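Local coordinates for AlkD2 (Streptococcus mutans, PDB 6M9M), which is of unknown function but belongs to the HEAT-like repeat family of DNA glycosylases and binds inosine 5'-monophosphate, at residues 50-55 / 82-87; 165-170 / 198-203; 93-98 / 109-114. One frame throughout, in Å; residues are numbered along the deposited sequence.

Interaction 1 of 3, residues 50-55 / 82-87; sequences DVYQVR and DNNWRV. With IMP (inosinic acid), chain B.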
loop_
_atom_site.group_PDB
_atom_site.type_symbol
_atom_site.label_atom_id
_atom_site.label_comp_id
_atom_site.label_asym_id
_atom_site.label_seq_id
_atom_site.Cartn_x
_atom_site.Cartn_y
_atom_site.Cartn_z
ATOM N N ASP A 50 6.961 20.347 4.518
ATOM C CA ASP A 50 6.279 20.774 3.302
ATOM C C ASP A 50 7.015 20.331 2.036
ATOM O O ASP A 50 6.585 20.677 0.933
ATOM C CB ASP A 50 6.006 22.282 3.305
ATOM C CG ASP A 50 7.257 23.120 3.350
ATOM O OD1 ASP A 50 8.369 22.564 3.237
ATOM O OD2 ASP A 50 7.114 24.357 3.503
ATOM N N VAL A 51 8.070 19.537 2.179
ATOM C CA VAL A 51 8.777 18.935 1.051
ATOM C C VAL A 51 8.271 17.506 0.921
ATOM O O VAL A 51 8.552 16.662 1.780
ATOM C CB VAL A 51 10.299 18.994 1.254
ATOM C CG1 VAL A 51 11.014 18.303 0.113
ATOM C CG2 VAL A 51 10.754 20.458 1.389
ATOM N N TYR A 52 7.514 17.212 -0.141
ATOM C CA TYR A 52 6.836 15.911 -0.195
ATOM C C TYR A 52 7.836 14.754 -0.232
ATOM O O TYR A 52 7.547 13.665 0.270
ATOM C CB TYR A 52 5.830 15.843 -1.343
ATOM C CG TYR A 52 6.411 15.589 -2.725
ATOM C CD1 TYR A 52 6.776 14.316 -3.123
ATOM C CD2 TYR A 52 6.586 16.630 -3.637
ATOM C CE1 TYR A 52 7.314 14.080 -4.375
ATOM C CE2 TYR A 52 7.104 16.399 -4.888
ATOM C CZ TYR A 52 7.467 15.128 -5.264
ATOM O OH TYR A 52 7.990 14.903 -6.515
ATOM N N GLN A 53 9.027 14.972 -0.796
ATOM C CA GLN A 53 10.032 13.921 -0.821
ATOM C C GLN A 53 10.512 13.557 0.581
ATOM O O GLN A 53 10.849 12.397 0.835
ATOM C CB GLN A 53 11.210 14.340 -1.705
ATOM C CG GLN A 53 10.868 14.598 -3.175
ATOM C CD GLN A 53 10.551 16.051 -3.478
ATOM O OE1 GLN A 53 10.095 16.790 -2.606
ATOM N NE2 GLN A 53 10.771 16.463 -4.728
ATOM N N VAL A 54 10.548 14.525 1.502
ATOM C CA VAL A 54 10.881 14.228 2.894
ATOM C C VAL A 54 9.733 13.484 3.572
ATOM O O VAL A 54 9.962 12.584 4.387
ATOM C CB VAL A 54 11.291 15.517 3.628
ATOM C CG1 VAL A 54 11.519 15.264 5.109
ATOM C CG2 VAL A 54 12.558 16.084 3.011
ATOM N N ARG A 55 8.485 13.801 3.207
ATOM C CA ARG A 55 7.376 12.995 3.701
ATOM C C ARG A 55 7.447 11.564 3.176
ATOM O O ARG A 55 7.103 10.628 3.899
ATOM C CB ARG A 55 6.034 13.642 3.363
ATOM C CG ARG A 55 5.869 15.037 3.938
ATOM C CD ARG A 55 4.425 15.414 4.117
ATOM N NE ARG A 55 3.624 15.359 2.894
ATOM C CZ ARG A 55 3.591 16.322 1.981
ATOM N NH1 ARG A 55 4.345 17.409 2.117
ATOM N NH2 ARG A 55 2.809 16.201 0.921
ATOM N N ASP A 82 -2.756 12.368 2.835
ATOM C CA ASP A 82 -1.773 13.171 2.116
ATOM C C ASP A 82 -2.279 13.517 0.723
ATOM O O ASP A 82 -2.779 12.647 0.002
ATOM C CB ASP A 82 -0.453 12.394 2.038
ATOM C CG ASP A 82 0.741 13.303 1.876
ATOM O OD1 ASP A 82 0.878 13.910 0.792
ATOM O OD2 ASP A 82 1.522 13.424 2.843
ATOM N N ASN A 83 -2.140 14.789 0.344
ATOM C CA ASN A 83 -2.601 15.242 -0.966
ATOM C C ASN A 83 -1.598 15.005 -2.082
ATOM O O ASN A 83 -1.873 15.384 -3.222
ATOM C CB ASN A 83 -3.050 16.710 -0.927
ATOM C CG ASN A 83 -1.918 17.682 -0.725
ATOM O OD1 ASN A 83 -0.756 17.338 -0.901
ATOM N ND2 ASN A 83 -2.260 18.929 -0.408
ATOM N N ASN A 84 -0.486 14.348 -1.812
ATOM C CA ASN A 84 0.531 14.101 -2.821
ATOM C C ASN A 84 0.507 12.630 -3.230
ATOM O O ASN A 84 0.675 11.743 -2.393
ATOM C CB ASN A 84 1.904 14.508 -2.294
ATOM C CG ASN A 84 2.991 14.271 -3.296
ATOM O OD1 ASN A 84 3.439 13.141 -3.483
ATOM N ND2 ASN A 84 3.420 15.342 -3.963
ATOM N N TRP A 85 0.348 12.378 -4.532
ATOM C CA TRP A 85 0.170 11.010 -4.994
ATOM C C TRP A 85 1.437 10.186 -4.840
ATOM O O TRP A 85 1.348 8.959 -4.710
ATOM C CB TRP A 85 -0.366 10.984 -6.431
ATOM C CG TRP A 85 0.583 11.435 -7.496
ATOM C CD1 TRP A 85 0.659 12.675 -8.061
ATOM C CD2 TRP A 85 1.587 10.637 -8.146
ATOM N NE1 TRP A 85 1.645 12.698 -9.014
ATOM C CE2 TRP A 85 2.231 11.465 -9.088
ATOM C CE3 TRP A 85 1.999 9.302 -8.027
ATOM C CZ2 TRP A 85 3.263 11.006 -9.904
ATOM C CZ3 TRP A 85 3.032 8.855 -8.834
ATOM C CH2 TRP A 85 3.652 9.704 -9.756
ATOM N N ARG A 86 2.619 10.812 -4.873
ATOM C CA ARG A 86 3.859 10.055 -4.673
ATOM C C ARG A 86 3.978 9.583 -3.230
ATOM O O ARG A 86 4.459 8.478 -2.972
ATOM C CB ARG A 86 5.062 10.881 -5.109
ATOM C CG ARG A 86 5.083 11.086 -6.615
ATOM C CD ARG A 86 6.219 12.008 -7.060
ATOM N NE ARG A 86 6.247 12.186 -8.517
ATOM C CZ ARG A 86 6.754 11.310 -9.375
ATOM N NH1 ARG A 86 7.326 10.197 -8.948
ATOM N NH2 ARG A 86 6.697 11.554 -10.672
ATOM N N VAL A 87 3.539 10.405 -2.272
ATOM C CA VAL A 87 3.476 9.954 -0.882
ATOM C C VAL A 87 2.492 8.797 -0.750
ATOM O O VAL A 87 2.754 7.825 -0.033
ATOM C CB VAL A 87 3.131 11.115 0.071
ATOM C CG1 VAL A 87 3.004 10.604 1.497
ATOM C CG2 VAL A 87 4.177 12.232 -0.008
HETATM P P IMP B . 8.042 8.105 -12.021
HETATM O O1P IMP B . 9.230 7.591 -12.808
HETATM O O2P IMP B . 7.626 9.461 -12.534
HETATM O O3P IMP B . 8.454 8.227 -10.485
HETATM O "O5'" IMP B . 6.863 7.068 -12.228
HETATM C "C5'" IMP B . 5.615 7.228 -11.570
HETATM C "C4'" IMP B . 4.495 6.917 -12.523
HETATM O "O4'" IMP B . 3.345 6.840 -11.907
HETATM C "C3'" IMP B . 4.349 8.132 -13.627
HETATM O "O3'" IMP B . 4.059 7.562 -14.974
HETATM C "C2'" IMP B . 3.378 8.825 -13.243
HETATM O "O2'" IMP B . 2.785 9.548 -14.421
HETATM C "C1'" IMP B . 2.373 7.745 -12.674
HETATM N N9 IMP B . 1.399 8.111 -11.869
HETATM C C8 IMP B . 0.630 7.417 -10.993
HETATM N N7 IMP B . -0.263 8.276 -10.449
HETATM C C5 IMP B . -0.063 9.503 -10.995
HETATM C C6 IMP B . -0.722 10.719 -10.766
HETATM O O6 IMP B . -1.806 10.739 -9.796
HETATM N N1 IMP B . -0.351 11.811 -11.423
HETATM C C2 IMP B . 0.680 11.738 -12.325
HETATM N N3 IMP B . 1.323 10.541 -12.548
HETATM C C4 IMP B . 0.960 9.415 -11.888
HETATM O O HOH W 1 1.790 18.061 -0.961
#
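Arg55 reaches from helix 52-65 to Asp82, just ahead of helix 85-102, and its chain can be followed atom by atom. CB starts the contact against Val87 CG2, 4.1 Å away. Further out, CD lies near Asp82 OD2, and the bend at chi3 (-58°) brings NE round to the carboxylate. From there the guanidinium grips side-on: NE donates to Asp82 OD2 at 2.9 Å, and NH2 donates to Asp82 OD1 at 3.0 Å, nearly straight at 170°. Each oxygen uses its syn lone pair, and the two flat groups lie 23° apart, which supports calling this a bidentate salt bridge. The remaining nitrogen, NH1, bonds Ser49 O, while NH2 also donates to a water that bridges to Asn83 OD1. Asp82 OD1 uses its anti lone pair for Asn84 N, closing an Asx turn, so the acid is fixed from two directions.

Beside this pair, Asn84 ND2 sits over one face of the Tyr52 ring, toward the rim, 3.2 Å from Tyr52 CG. The Asn84 side chain is held from its other branch, since OD1 takes Val87 N at 3.0 Å as an N-cap. Tyr52 OH also approaches Arg86 CD at 3.4 Å. Beyond that carbon, Arg86 NH1 and NH2 bind the IMP phosphate, and the base lies over a face of Trp85. The contact thus joins the starts of helices 52-65 and 85-102, with Arg55 also touching Tyr47 of helix 36-47. Helix 85-102 begins near His18 and Gly19, which with Trp85 and Arg86 form the nucleotide site.

Interaction 2 of 3, residues 165-170 / 198-203; sequences VGNALR and YKLASK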
loop_
_atom_site.group_PDB
_atom_site.type_symbol
_atom_site.label_atom_id
_atom_site.label_comp_id
_atom_site.label_asym_id
_atom_site.label_seq_id
_atom_site.Cartn_x
_atom_site.Cartn_y
_atom_site.Cartn_z
ATOM N N VAL A 165 -8.026 -2.481 -7.736
ATOM C CA VAL A 165 -8.738 -3.750 -7.597
ATOM C C VAL A 165 -8.699 -4.529 -8.902
ATOM O O VAL A 165 -8.341 -5.708 -8.931
ATOM C CB VAL A 165 -10.189 -3.478 -7.156
ATOM C CG1 VAL A 165 -11.049 -4.730 -7.234
ATOM C CG2 VAL A 165 -10.225 -2.910 -5.753
ATOM N N GLY A 166 -9.088 -3.886 -9.999
ATOM C CA GLY A 166 -9.113 -4.586 -11.266
ATOM C C GLY A 166 -7.742 -5.051 -11.711
ATOM O O GLY A 166 -7.585 -6.163 -12.215
ATOM N N ASN A 167 -6.729 -4.202 -11.543
ATOM C CA ASN A 167 -5.378 -4.595 -11.922
ATOM C C ASN A 167 -4.790 -5.639 -10.986
ATOM O O ASN A 167 -3.993 -6.471 -11.434
ATOM C CB ASN A 167 -4.504 -3.356 -12.029
ATOM C CG ASN A 167 -4.782 -2.574 -13.301
ATOM O OD1 ASN A 167 -4.872 -3.147 -14.378
ATOM N ND2 ASN A 167 -4.977 -1.281 -13.172
ATOM N N ALA A 168 -5.179 -5.636 -9.702
ATOM C CA ALA A 168 -4.710 -6.679 -8.794
ATOM C C ALA A 168 -5.262 -8.046 -9.187
ATOM O O ALA A 168 -4.550 -9.058 -9.104
ATOM C CB ALA A 168 -5.060 -6.323 -7.352
ATOM N N LEU A 169 -6.519 -8.095 -9.636
ATOM C CA LEU A 169 -7.072 -9.343 -10.146
ATOM C C LEU A 169 -6.435 -9.716 -11.483
ATOM O O LEU A 169 -6.198 -10.899 -11.751
ATOM C CB LEU A 169 -8.590 -9.232 -10.282
ATOM C CG LEU A 169 -9.386 -9.125 -8.983
ATOM C CD1 LEU A 169 -10.832 -8.759 -9.276
ATOM C CD2 LEU A 169 -9.336 -10.414 -8.174
ATOM N N ARG A 170 -6.165 -8.719 -12.335
ATOM C CA ARG A 170 -5.469 -8.958 -13.599
ATOM C C ARG A 170 -4.109 -9.600 -13.361
ATOM O O ARG A 170 -3.744 -10.557 -14.059
ATOM C CB ARG A 170 -5.328 -7.631 -14.337
ATOM C CG ARG A 170 -4.868 -7.702 -15.777
ATOM C CD ARG A 170 -4.639 -6.292 -16.286
ATOM N NE ARG A 170 -4.257 -6.114 -17.684
ATOM C CZ ARG A 170 -5.080 -5.708 -18.653
ATOM N NH1 ARG A 170 -4.599 -5.510 -19.864
ATOM N NH2 ARG A 170 -6.372 -5.527 -18.420
ATOM N N TYR A 198 -14.356 -5.361 -13.961
ATOM C CA TYR A 198 -14.398 -6.570 -14.774
ATOM C C TYR A 198 -13.535 -6.435 -16.022
ATOM O O TYR A 198 -12.806 -7.368 -16.381
ATOM C CB TYR A 198 -15.841 -6.888 -15.146
ATOM C CG TYR A 198 -15.982 -8.161 -15.952
ATOM C CD1 TYR A 198 -16.139 -9.373 -15.313
ATOM C CD2 TYR A 198 -15.953 -8.145 -17.333
ATOM C CE1 TYR A 198 -16.267 -10.554 -16.033
ATOM C CE2 TYR A 198 -16.087 -9.322 -18.073
ATOM C CZ TYR A 198 -16.237 -10.526 -17.413
ATOM O OH TYR A 198 -16.380 -11.706 -18.122
ATOM N N LYS A 199 -13.603 -5.290 -16.706
ATOM C CA LYS A 199 -12.806 -5.131 -17.917
ATOM C C LYS A 199 -11.320 -5.246 -17.614
ATOM O O LYS A 199 -10.583 -5.911 -18.349
ATOM C CB LYS A 199 -13.095 -3.801 -18.590
ATOM C CG LYS A 199 -14.425 -3.738 -19.302
ATOM C CD LYS A 199 -14.614 -2.374 -19.967
ATOM C CE LYS A 199 -15.877 -2.307 -20.795
ATOM N NZ LYS A 199 -17.090 -2.369 -19.931
ATOM N N LEU A 200 -10.857 -4.622 -16.526
ATOM C CA LEU A 200 -9.445 -4.712 -16.183
ATOM C C LEU A 200 -9.057 -6.145 -15.840
ATOM O O LEU A 200 -7.984 -6.620 -16.231
ATOM C CB LEU A 200 -9.143 -3.810 -14.988
ATOM C CG LEU A 200 -9.171 -2.313 -15.271
ATOM C CD1 LEU A 200 -9.166 -1.507 -13.986
ATOM C CD2 LEU A 200 -7.991 -1.883 -16.134
ATOM N N ALA A 201 -9.916 -6.848 -15.101
ATOM C CA ALA A 201 -9.576 -8.157 -14.550
ATOM C C ALA A 201 -9.641 -9.291 -15.560
ATOM O O ALA A 201 -9.047 -10.348 -15.308
ATOM C CB ALA A 201 -10.512 -8.472 -13.384
ATOM N N SER A 202 -10.327 -9.106 -16.688
ATOM C CA SER A 202 -10.717 -10.220 -17.544
ATOM C C SER A 202 -9.935 -10.326 -18.852
ATOM O O SER A 202 -10.212 -11.234 -19.647
ATOM C CB SER A 202 -12.218 -10.129 -17.867
ATOM O OG SER A 202 -12.496 -8.951 -18.611
ATOM N N LYS A 203 -8.947 -9.462 -19.086
ATOM C CA LYS A 203 -8.258 -9.447 -20.375
ATOM C C LYS A 203 -7.656 -10.800 -20.743
ATOM O O LYS A 203 -7.643 -11.181 -21.921
ATOM C CB LYS A 203 -7.168 -8.371 -20.346
ATOM C CG LYS A 203 -6.261 -8.342 -21.582
ATOM C CD LYS A 203 -7.025 -8.067 -22.840
ATOM C CE LYS A 203 -6.101 -7.661 -23.988
ATOM N NZ LYS A 203 -5.021 -8.640 -24.290
#
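Arg170, extended from CG to NE, reaches the end of helix 192-201, and its orientation toward Leu200 and Lys203 sets the outer part of this contact. With CG anti to the backbone N, chi1 (-169°) sets that carbon 3.3 Å from Leu200 O; CB and CD also lie close to the same oxygen. The tip then turns back to it: NH2 donates to Leu200 O at 2.9 Å with an N-H...O angle of 153°. The donor lies in the carbonyl plane on a lone pair, although the oxygen is tilted 16° from the guanidinium plane. Lys203 approaches differently, its CB resting over one face of the guanidinium, 3.5 Å from Arg170 NH2. This is an aliphatic contact; the like-charged Lys203 NZ is 5.4 Å from Arg170 NH1, not in contact.

Deeper in, Gly166 and Ala201 let the backbones come close, with Leu200 laid over Gly166. Gly166 has no side chain, and Leu200 CB packs straight on its backbone, 3.8 Å from Gly166 C. Ala201 CA lies 3.7 Å from Gly166 O, and Ala201 CB meets Leu169 CB at 3.7 Å. The consequence is measurable: the alpha carbons of Arg170 and Ala201 are 4.3 Å apart, so the backbones nearly touch. At the side, Leu200 CD2 touches Asn167 OD1, the end of a side chain whose CB points away.

Val165, Ala168 and Leu169 also touch Ile150 of helix 143-151, while Tyr198 and Ser202 touch Leu184 of helix 177-185. Close backbone packing inside, with an arginine at the margin bonded to a main-chain oxygen, joins two helices of the C-terminal part of an all-helical HEAT-like repeat fold.

Interaction 3 of 3, residues 93-98 / 109-114; sequences KAFDEF and PIIDEW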
loop_
_atom_site.group_PDB
_atom_site.type_symbol
_atom_site.label_atom_id
_atom_site.label_comp_id
_atom_site.label_asym_id
_atom_site.label_seq_id
_atom_site.Cartn_x
_atom_site.Cartn_y
_atom_site.Cartn_z
ATOM N N LYS A 93 3.652 0.977 -0.152
ATOM C CA LYS A 93 4.872 0.218 0.114
ATOM C C LYS A 93 5.088 0.021 1.605
ATOM O O LYS A 93 5.533 -1.051 2.041
ATOM C CB LYS A 93 6.075 0.943 -0.487
ATOM C CG LYS A 93 6.032 1.017 -2.000
ATOM C CD LYS A 93 7.146 1.841 -2.608
ATOM C CE LYS A 93 6.880 2.127 -4.078
ATOM N NZ LYS A 93 6.897 0.880 -4.886
ATOM N N ALA A 94 4.804 1.052 2.405
ATOM C CA ALA A 94 4.967 0.927 3.850
ATOM C C ALA A 94 3.967 -0.056 4.439
ATOM O O ALA A 94 4.286 -0.769 5.397
ATOM C CB ALA A 94 4.823 2.294 4.504
ATOM N N PHE A 95 2.755 -0.122 3.887
ATOM C CA PHE A 95 1.808 -1.123 4.344
ATOM C C PHE A 95 2.295 -2.527 3.997
ATOM O O PHE A 95 2.214 -3.444 4.822
ATOM C CB PHE A 95 0.412 -0.861 3.756
ATOM C CG PHE A 95 -0.600 -1.831 4.277
ATOM C CD1 PHE A 95 -1.007 -1.747 5.590
ATOM C CD2 PHE A 95 -1.055 -2.881 3.506
ATOM C CE1 PHE A 95 -1.869 -2.671 6.137
ATOM C CE2 PHE A 95 -1.932 -3.813 4.056
ATOM C CZ PHE A 95 -2.331 -3.708 5.367
ATOM N N ASP A 96 2.823 -2.716 2.785
ATOM C CA ASP A 96 3.398 -4.015 2.442
ATOM C C ASP A 96 4.535 -4.368 3.388
ATOM O O ASP A 96 4.704 -5.534 3.760
ATOM C CB ASP A 96 3.871 -3.994 0.985
ATOM C CG ASP A 96 4.240 -5.353 0.459
ATOM O OD1 ASP A 96 3.516 -6.323 0.737
ATOM O OD2 ASP A 96 5.241 -5.432 -0.285
ATOM N N GLU A 97 5.340 -3.371 3.772
ATOM C CA GLU A 97 6.439 -3.593 4.714
ATOM C C GLU A 97 5.918 -4.102 6.054
ATOM O O GLU A 97 6.487 -5.027 6.645
ATOM C CB GLU A 97 7.241 -2.304 4.886
ATOM C CG GLU A 97 8.412 -2.394 5.839
ATOM C CD GLU A 97 9.527 -3.268 5.346
ATOM O OE1 GLU A 97 9.680 -3.372 4.113
ATOM O OE2 GLU A 97 10.265 -3.827 6.196
ATOM N N PHE A 98 4.858 -3.484 6.573
ATOM C CA PHE A 98 4.244 -3.980 7.800
ATOM C C PHE A 98 3.872 -5.458 7.656
ATOM O O PHE A 98 4.181 -6.290 8.525
ATOM C CB PHE A 98 2.973 -3.186 8.149
ATOM C CG PHE A 98 2.166 -3.868 9.213
ATOM C CD1 PHE A 98 2.599 -3.872 10.519
ATOM C CD2 PHE A 98 1.021 -4.587 8.900
ATOM C CE1 PHE A 98 1.913 -4.546 11.500
ATOM C CE2 PHE A 98 0.342 -5.277 9.883
ATOM C CZ PHE A 98 0.784 -5.243 11.187
ATOM N N PRO A 109 -5.874 -9.824 9.746
ATOM C CA PRO A 109 -6.880 -8.921 10.339
ATOM C C PRO A 109 -6.633 -7.462 10.012
ATOM O O PRO A 109 -7.589 -6.686 9.859
ATOM C CB PRO A 109 -6.765 -9.201 11.844
ATOM C CG PRO A 109 -6.212 -10.607 11.924
ATOM C CD PRO A 109 -5.247 -10.687 10.771
ATOM N N ILE A 110 -5.365 -7.060 9.899
ATOM C CA ILE A 110 -5.040 -5.681 9.559
ATOM C C ILE A 110 -5.326 -5.408 8.087
ATOM O O ILE A 110 -5.851 -4.350 7.732
ATOM C CB ILE A 110 -3.574 -5.390 9.927
ATOM C CG1 ILE A 110 -3.309 -5.628 11.407
ATOM C CG2 ILE A 110 -3.198 -3.990 9.516
ATOM C CD1 ILE A 110 -4.149 -4.853 12.316
ATOM N N ILE A 111 -4.954 -6.341 7.209
ATOM C CA ILE A 111 -5.320 -6.235 5.804
ATOM C C ILE A 111 -6.826 -6.015 5.684
ATOM O O ILE A 111 -7.294 -5.100 4.989
ATOM C CB ILE A 111 -4.838 -7.482 5.044
ATOM C CG1 ILE A 111 -3.303 -7.537 5.023
ATOM C CG2 ILE A 111 -5.384 -7.494 3.627
ATOM C CD1 ILE A 111 -2.742 -8.862 4.585
ATOM N N ASP A 112 -7.612 -6.832 6.386
ATOM C CA ASP A 112 -9.063 -6.713 6.281
ATOM C C ASP A 112 -9.543 -5.370 6.819
ATOM O O ASP A 112 -10.461 -4.759 6.263
ATOM C CB ASP A 112 -9.719 -7.900 6.995
ATOM C CG ASP A 112 -9.488 -9.212 6.250
ATOM O OD1 ASP A 112 -9.242 -9.144 5.031
ATOM O OD2 ASP A 112 -9.535 -10.301 6.862
ATOM N N GLU A 113 -8.937 -4.890 7.898
ATOM C CA GLU A 113 -9.291 -3.583 8.444
ATOM C C GLU A 113 -9.018 -2.466 7.442
ATOM O O GLU A 113 -9.863 -1.595 7.223
ATOM C CB GLU A 113 -8.497 -3.394 9.732
ATOM C CG GLU A 113 -8.656 -2.110 10.459
ATOM C CD GLU A 113 -7.888 -2.165 11.781
ATOM O OE1 GLU A 113 -6.706 -1.774 11.803
ATOM O OE2 GLU A 113 -8.446 -2.651 12.785
ATOM N N TRP A 114 -7.851 -2.484 6.797
ATOM C CA TRP A 114 -7.545 -1.430 5.834
ATOM C C TRP A 114 -8.468 -1.503 4.620
ATOM O O TRP A 114 -8.905 -0.468 4.110
ATOM C CB TRP A 114 -6.078 -1.497 5.414
ATOM C CG TRP A 114 -5.104 -0.946 6.425
ATOM C CD1 TRP A 114 -5.047 -1.205 7.767
ATOM C CD2 TRP A 114 -4.048 -0.018 6.153
ATOM N NE1 TRP A 114 -4.014 -0.505 8.339
ATOM C CE2 TRP A 114 -3.382 0.232 7.373
ATOM C CE3 TRP A 114 -3.603 0.624 4.996
ATOM C CZ2 TRP A 114 -2.292 1.098 7.464
ATOM C CZ3 TRP A 114 -2.513 1.471 5.080
ATOM C CH2 TRP A 114 -1.878 1.714 6.312
#
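Phe95 and Trp114 overlap obliquely: the centroids of the phenyl ring and the six-membered indole ring are 4.2 Å apart and the planes are inclined by 31°. Phe95 CD1 sits over the centre of the indole, 3.3 Å above its plane, and the shortest atom pair is Phe95 CE1 to Trp114 CD2 at 3.4 Å. On the phenylalanine, Trp114 CE3 lies over one ring face. The edge of the same ring is met by two isoleucines: Ile110 CG2 lies in plane, 3.9 Å from Phe95 CE1, and Ile111 CA lies near the plane, 3.9 Å from Phe95 CZ, with Ile111 CG1 beside the same corner. In Phe95, CG is anti to the backbone N (chi1 -177°), on a CB that points toward helix 108-115.

One turn on, Phe98 reaches the same partner helix. Its CE2 touches Ile110 CG2 at 3.8 Å, the two side chains crossing at about a right angle. Ile110 CG2 therefore touches both phenylalanine rings, at the edge of Phe95 and obliquely at Phe98. The segment axes come no closer than 11.5 Å and run nearly antiparallel, at 154°, a spacing consistent with large side chains filling the interface.

Helix 120-129 continues the packing, with Ala126 touching both Phe95 and Trp114, while helix 69-79 adds Leu72 against Phe98 and Trp114. Acids elsewhere on the two helices form salt bridges: Asp96 with Arg136, Asp112 with Arg149 and Glu113 with Arg76. Since no polar pair is made between the two segments and four of the five touching residues are buried, cohesion here probably rests on hydrophobic burial and ring packing.

How the interactions relate
Along the chain the contacts follow in the order interaction 1, interaction 3, interaction 2, each closing before the next opens. Interactions 1 and 3 share helix 85-102: interaction 1 uses its start, interaction 3 its middle. Their centres are 20 Å apart and their nearest atoms about 7 Å. Interaction 2 uses helices 159-175 and 192-201 toward the C-terminus, with its centre 28 Å from interaction 1 and 21 Å from interaction 3. None touches another. Such a series, polar near the N-terminal side and buried and apolar toward the middle, is consistent with a helical-repeat fold built from successive local packings, and interaction 1 contains two of the residues that bind IMP.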